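Local atomic coordinates of N-acetylmuramoyl-L-alanine amidase XlyA (Bacillus subtilis, PDB entry 3RDR), a protein that hydrolyses the amide link between N-acetylmuramoyl residues and L-amino acids in cell-wall glycopeptides, this chain being its zinc-binding catalytic domain. Residues L27-H32 against T118-H123; W59-T62 against E67-Q70; N77-H80 against G84-S87. One frame throughout, in Å; residues are numbered along the deposited sequence.

The three contacts belong to one zinc amidase domain with a T7 lysozyme fold. Contact 1 sets strand 28-33 against helix 105-122, and contact 2 is a hairpin of the same sheet. Their centres lie about 13 Å apart, and L119 CD2 meets F61 CE2 at 4.0 Å on the helix-covered face of the sheet. Contact 3, in the irregular chain before helix 87-90, has its centre about 15 Å from that of contact 1 and about 17 Å from that of contact 2. It reaches the metal site indirectly: H80 ND1 lies 3.0 Å from NE2 of the zinc ligand H32, a probable hydrogen bond. The side chains of T62 and W79 are about 11 Å from the zinc ion.

Contact 1 of 3, residues L27-H32 against T118-H123; sequences LYITVH and TLMAEH. With ZN (zinc ion), chain B.
I29 of the strand and M120 of the helix are the closest pair of backbone positions, their CA atoms 8.3 Å apart, so the chains are separated by side chains and no hydrogen bond joins them. The helix is in its last turn: H123 N still bonds to L119 O at 2.9 Å, yet H123 is the first residue to leave helical torsions. The contact is small and entirely apolar. I29 points its side chain at the helix, with CG1 anti to the carbonyl carbon and the chain then extended (chi2 174°), which carries CD1 to the end of a long arm. That methyl meets L119 CB at 3.7 Å, the two side chains meeting at a slant. It also approaches M120 CG at 4.1 Å, here with the side chains nearly at right angles. Only the root of L119 is used, leaving its branched end to pack elsewhere. M120 offers CG, its side chain going on toward V130 and L127. Branched isoleucine is well suited to a strand, and its CD1 is a slim apolar tip that reaches the helix. T30 and H32 project from the opposite face of the strand, where the zinc site lies. There H32 ND1 binds the zinc ion at 2.2 Å, with H133 and C141 completing the protein ligands, while T30 OG1 is hydrogen-bonded with S92 OG and W136 NE1. One strand thus presents an apolar side to the helix and a metal-binding side to the active site. Strand 28-33 runs between strands 92-97 and 130-132 in the central sheet; I29 also touches I95 and I125, L119 rests on I93, and M120 reaches V130, so that helix 105-122 packs on the sheet face that carries I29, touching side chains of all three strands.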
# COMPACT_ATOMS: atom_id res chain seq x y z
N LEU A 27 -0.92 11.89 6.64
CA LEU A 27 0.29 12.69 6.77
C LEU A 27 1.49 11.85 6.33
O LEU A 27 2.60 12.37 6.17
CB LEU A 27 0.49 13.12 8.23
CG LEU A 27 -0.66 13.89 8.89
CD1 LEU A 27 -0.33 14.12 10.36
CD2 LEU A 27 -0.88 15.21 8.16
N TYR A 28 1.26 10.55 6.13
CA TYR A 28 2.32 9.63 5.72
C TYR A 28 1.85 8.67 4.63
O TYR A 28 0.66 8.55 4.34
CB TYR A 28 2.78 8.78 6.90
CG TYR A 28 3.27 9.55 8.11
CD1 TYR A 28 4.61 9.89 8.25
CD2 TYR A 28 2.38 9.93 9.12
CE1 TYR A 28 5.07 10.58 9.38
CE2 TYR A 28 2.83 10.62 10.24
CZ TYR A 28 4.17 10.94 10.37
OH TYR A 28 4.61 11.60 11.49
N ILE A 29 2.83 7.99 4.03
CA ILE A 29 2.59 6.98 3.01
C ILE A 29 3.47 5.81 3.43
O ILE A 29 4.69 5.93 3.52
CB ILE A 29 3.00 7.50 1.62
CG1 ILE A 29 2.06 8.63 1.20
CG2 ILE A 29 2.94 6.37 0.60
CD1 ILE A 29 2.44 9.32 -0.10
N THR A 30 2.83 4.67 3.71
CA THR A 30 3.52 3.47 4.16
C THR A 30 3.63 2.42 3.05
O THR A 30 2.63 2.00 2.48
CB THR A 30 2.80 2.87 5.38
OG1 THR A 30 2.72 3.87 6.41
CG2 THR A 30 3.55 1.66 5.92
N VAL A 31 4.85 1.99 2.77
CA VAL A 31 5.11 1.01 1.71
C VAL A 31 5.30 -0.42 2.20
O VAL A 31 6.02 -0.66 3.17
CB VAL A 31 6.35 1.41 0.89
CG1 VAL A 31 6.59 0.42 -0.25
CG2 VAL A 31 6.18 2.82 0.36
N HIS A 32 4.67 -1.37 1.51
CA HIS A 32 4.74 -2.79 1.84
C HIS A 32 5.11 -3.60 0.59
O HIS A 32 5.09 -3.09 -0.53
CB HIS A 32 3.38 -3.33 2.30
CG HIS A 32 2.75 -2.57 3.43
ND1 HIS A 32 2.75 -3.03 4.73
CD2 HIS A 32 2.02 -1.43 3.44
CE1 HIS A 32 2.05 -2.21 5.49
NE2 HIS A 32 1.60 -1.23 4.73
N THR A 118 2.44 11.10 -7.07
CA THR A 118 1.12 11.69 -7.27
C THR A 118 0.42 11.94 -5.93
O THR A 118 -0.20 12.99 -5.73
CB THR A 118 0.23 10.77 -8.12
OG1 THR A 118 0.90 10.47 -9.35
CG2 THR A 118 -1.10 11.43 -8.42
N LEU A 119 0.53 10.98 -5.01
CA LEU A 119 -0.08 11.09 -3.69
C LEU A 119 0.57 12.22 -2.88
O LEU A 119 -0.13 12.97 -2.19
CB LEU A 119 0.08 9.76 -2.95
CG LEU A 119 -1.12 8.81 -2.80
CD1 LEU A 119 -2.11 8.98 -3.94
CD2 LEU A 119 -0.60 7.38 -2.74
N MET A 120 1.89 12.33 -2.96
CA MET A 120 2.62 13.37 -2.25
C MET A 120 2.11 14.76 -2.63
O MET A 120 1.85 15.60 -1.76
CB MET A 120 4.12 13.28 -2.58
CG MET A 120 4.85 12.13 -1.91
SD MET A 120 6.45 11.79 -2.68
CE MET A 120 7.42 13.22 -2.13
N ALA A 121 1.97 15.00 -3.92
CA ALA A 121 1.50 16.29 -4.42
C ALA A 121 0.03 16.56 -4.11
O ALA A 121 -0.33 17.68 -3.75
CB ALA A 121 1.72 16.37 -5.93
N GLU A 122 -0.81 15.54 -4.23
CA GLU A 122 -2.24 15.70 -3.99
C GLU A 122 -2.64 15.80 -2.52
O GLU A 122 -3.70 16.35 -2.20
CB GLU A 122 -3.02 14.56 -4.65
CG GLU A 122 -2.73 14.40 -6.13
CD GLU A 122 -3.63 13.38 -6.81
OE1 GLU A 122 -3.84 12.29 -6.24
OE2 GLU A 122 -4.13 13.67 -7.92
N HIS A 123 -1.82 15.27 -1.62
CA HIS A 123 -2.12 15.29 -0.20
C HIS A 123 -1.08 16.06 0.60
O HIS A 123 -1.05 16.00 1.84
CB HIS A 123 -2.24 13.85 0.31
CG HIS A 123 -3.33 13.07 -0.36
ND1 HIS A 123 -4.66 13.19 -0.01
CD2 HIS A 123 -3.30 12.22 -1.42
CE1 HIS A 123 -5.39 12.45 -0.82
NE2 HIS A 123 -4.59 11.85 -1.68
ZN ZN B . 4.02 -4.66 5.57

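Contact 2 of 3, residues W59-T62 against E67-Q70; sequences WHFT and EIYQ
T62 OG1 is gripped by two nitrogens: W59 NE1, at 2.7 Å and 165° with the hydroxyl oxygen close to the indole plane, and H71 NE2. Threonine serves well here, its branched carbon fitting a strand while its hydroxyl ties down the indole of W59, three residues earlier. Its backbone pairs with Y69 through two almost equal bonds, T62 N to Y69 O and Y69 N to T62 O, both 3.0 Å. This is the hydrogen-bonded pair of an antiparallel beta hairpin, strands 61-63 and 68-70, which adjoins strands 92-97 and 7-9 in the mixed sheet of the amidase fold. F61 and Q70 form the neighbouring non-hydrogen-bonded pair. Their side chains run side by side in the same direction, and the ring and amide planes are 50° apart. Q70 extends past the phenyl because its CG lies anti to the backbone N (chi1 -166°), bringing CG to 3.4 Å from F61 CE1. Its amide is engaged beyond the hairpin, NE2 with L72 O and OE1 with Q9 NE2. I68 CG2 meets F61 CD1 at 3.7 Å, and both residues press on L115 of helix 105-122.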
# COMPACT_ATOMS: atom_id res chain seq x y z
N TRP A 59 -5.37 -2.23 3.31
CA TRP A 59 -4.55 -1.10 2.92
C TRP A 59 -5.25 -0.42 1.75
O TRP A 59 -6.25 -0.94 1.24
CB TRP A 59 -3.14 -1.56 2.55
CG TRP A 59 -3.12 -2.65 1.54
CD1 TRP A 59 -3.03 -2.51 0.19
CD2 TRP A 59 -3.23 -4.05 1.79
NE1 TRP A 59 -3.07 -3.74 -0.42
CE2 TRP A 59 -3.20 -4.70 0.54
CE3 TRP A 59 -3.36 -4.83 2.95
CZ2 TRP A 59 -3.29 -6.10 0.42
CZ3 TRP A 59 -3.44 -6.21 2.83
CH2 TRP A 59 -3.41 -6.83 1.57
N HIS A 60 -4.73 0.72 1.31
CA HIS A 60 -5.37 1.49 0.25
C HIS A 60 -5.11 1.12 -1.20
O HIS A 60 -6.05 1.07 -2.00
CB HIS A 60 -5.05 2.97 0.48
CG HIS A 60 -5.30 3.42 1.88
ND1 HIS A 60 -6.49 3.99 2.28
CD2 HIS A 60 -4.54 3.32 3.00
CE1 HIS A 60 -6.46 4.21 3.58
NE2 HIS A 60 -5.29 3.81 4.04
N PHE A 61 -3.85 0.84 -1.54
CA PHE A 61 -3.49 0.52 -2.92
C PHE A 61 -2.60 -0.72 -3.07
O PHE A 61 -1.67 -0.93 -2.29
CB PHE A 61 -2.70 1.68 -3.54
CG PHE A 61 -3.49 2.95 -3.73
CD1 PHE A 61 -4.40 3.08 -4.77
CD2 PHE A 61 -3.26 4.05 -2.90
CE1 PHE A 61 -5.05 4.28 -5.00
CE2 PHE A 61 -3.91 5.26 -3.13
CZ PHE A 61 -4.81 5.38 -4.18
N THR A 62 -2.90 -1.53 -4.08
CA THR A 62 -2.07 -2.69 -4.39
C THR A 62 -1.56 -2.40 -5.80
O THR A 62 -2.35 -2.07 -6.70
CB THR A 62 -2.85 -4.01 -4.38
OG1 THR A 62 -3.37 -4.25 -3.07
CG2 THR A 62 -1.91 -5.17 -4.76
N GLU A 67 -1.26 -2.74 -13.40
CA GLU A 67 -2.21 -1.75 -12.90
C GLU A 67 -2.20 -1.58 -11.39
O GLU A 67 -1.41 -2.20 -10.68
CB GLU A 67 -3.61 -2.14 -13.35
CG GLU A 67 -3.93 -3.59 -13.10
CD GLU A 67 -5.19 -4.03 -13.80
OE1 GLU A 67 -5.55 -3.40 -14.81
OE2 GLU A 67 -5.81 -5.02 -13.35
N ILE A 68 -3.10 -0.72 -10.92
CA ILE A 68 -3.23 -0.41 -9.50
C ILE A 68 -4.70 -0.52 -9.10
O ILE A 68 -5.58 -0.03 -9.81
CB ILE A 68 -2.76 1.03 -9.21
CG1 ILE A 68 -1.29 1.19 -9.59
CG2 ILE A 68 -2.97 1.37 -7.74
CD1 ILE A 68 -0.82 2.63 -9.56
N TYR A 69 -4.95 -1.17 -7.97
CA TYR A 69 -6.31 -1.32 -7.44
C TYR A 69 -6.39 -0.58 -6.12
O TYR A 69 -5.46 -0.64 -5.31
CB TYR A 69 -6.66 -2.80 -7.22
CG TYR A 69 -7.34 -3.46 -8.39
CD1 TYR A 69 -6.63 -3.78 -9.56
CD2 TYR A 69 -8.70 -3.77 -8.35
CE1 TYR A 69 -7.27 -4.38 -10.65
CE2 TYR A 69 -9.35 -4.37 -9.43
CZ TYR A 69 -8.63 -4.67 -10.58
OH TYR A 69 -9.26 -5.25 -11.65
N GLN A 70 -7.50 0.12 -5.89
CA GLN A 70 -7.71 0.86 -4.65
C GLN A 70 -8.83 0.15 -3.89
O GLN A 70 -9.92 -0.04 -4.41
CB GLN A 70 -8.11 2.31 -4.93
CG GLN A 70 -8.03 3.22 -3.72
CD GLN A 70 -8.59 4.61 -4.00
OE1 GLN A 70 -8.53 5.09 -5.13
NE2 GLN A 70 -9.12 5.25 -2.98

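Contact 3 of 3, residues N77-H80 against G84-S87; sequences NGWH and GNGS
W79 reaches G84 and N85 with the far rim of its indole, within a short, irregular surface loop of the T7 lysozyme-type amidase fold, between strand 68-70 and helix 87-90. The firm half of the arrangement is on the 77-80 side. N77 ND2 lies over one face of the W79 ring, 3.5 Å above its plane and offset toward the rim. The same nitrogen makes a weak, strongly bent bond to G78 O at 3.3 Å and 123°, while N77 OD1 takes a hydrogen bond from Y22 N, which settles how the amide is turned. Asparagine suits the place because its short amide serves a backbone N-H and a ring at once. P20 and Y22 also touch the tryptophan, and S58 OG accepts from its backbone N. H80 faces inward, its ND1 hydrogen-bonded to the zinc ligand H32, so it belongs to the second shell of the metal site.

The 84-87 side is looser. G84 and N85 are exposed, and no hydrogen bond crosses from them to the other segment. G84 has a positive phi (58°), a conformation readily taken up without a side chain. The amide of N85 comes to the edge of the indole near its plane, the two flat groups 37° apart. G86 is the N-cap position of helix 87-90. From that helix N89 joins both halves, its OD1 accepting from H80 N and its ND2 bonding G84 O; this same carbonyl oxygen lies 3.8 Å from W79 CZ3, placed obliquely to the ring.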
# COMPACT_ATOMS: atom_id res chain seq x y z
N ASN A 77 -9.00 5.04 7.20
CA ASN A 77 -7.79 4.31 7.56
C ASN A 77 -7.90 2.83 7.21
O ASN A 77 -8.98 2.33 6.87
CB ASN A 77 -7.51 4.42 9.06
CG ASN A 77 -8.39 3.48 9.88
OD1 ASN A 77 -9.62 3.58 9.87
ND2 ASN A 77 -7.75 2.54 10.58
N GLY A 78 -6.77 2.13 7.30
CA GLY A 78 -6.75 0.71 7.04
C GLY A 78 -5.99 0.10 8.20
O GLY A 78 -5.42 0.82 9.00
N TRP A 79 -6.01 -1.23 8.32
CA TRP A 79 -5.27 -1.91 9.38
C TRP A 79 -4.09 -2.58 8.69
O TRP A 79 -4.25 -3.66 8.12
CB TRP A 79 -6.15 -2.99 10.04
CG TRP A 79 -7.31 -2.47 10.83
CD1 TRP A 79 -8.58 -2.98 10.85
CD2 TRP A 79 -7.31 -1.40 11.79
NE1 TRP A 79 -9.36 -2.30 11.75
CE2 TRP A 79 -8.61 -1.32 12.34
CE3 TRP A 79 -6.33 -0.49 12.23
CZ2 TRP A 79 -8.96 -0.38 13.31
CZ3 TRP A 79 -6.68 0.45 13.19
CH2 TRP A 79 -7.98 0.50 13.72
N HIS A 80 -2.91 -1.97 8.74
CA HIS A 80 -1.76 -2.55 8.04
C HIS A 80 -0.38 -2.26 8.63
O HIS A 80 0.55 -3.02 8.39
CB HIS A 80 -1.77 -2.07 6.59
CG HIS A 80 -1.71 -0.58 6.46
ND1 HIS A 80 -0.52 0.11 6.37
CD2 HIS A 80 -2.69 0.36 6.48
CE1 HIS A 80 -0.76 1.41 6.35
NE2 HIS A 80 -2.07 1.59 6.42
N GLY A 84 -1.32 -0.24 16.26
CA GLY A 84 -2.57 0.10 16.92
C GLY A 84 -3.24 1.34 16.34
O GLY A 84 -3.59 1.37 15.16
N ASN A 85 -3.41 2.35 17.17
CA ASN A 85 -4.03 3.60 16.75
C ASN A 85 -2.99 4.68 16.47
O ASN A 85 -3.31 5.86 16.49
CB ASN A 85 -5.03 4.08 17.81
CG ASN A 85 -6.35 3.34 17.74
OD1 ASN A 85 -7.03 3.17 18.75
ND2 ASN A 85 -6.73 2.93 16.53
N GLY A 86 -1.76 4.25 16.22
CA GLY A 86 -0.69 5.18 15.92
C GLY A 86 -0.86 5.75 14.52
O GLY A 86 -1.79 5.38 13.81
N SER A 87 0.06 6.62 14.11
CA SER A 87 -0.01 7.25 12.80
C SER A 87 0.09 6.32 11.60
O SER A 87 -0.37 6.66 10.51
CB SER A 87 1.07 8.34 12.70
OG SER A 87 0.85 9.34 13.68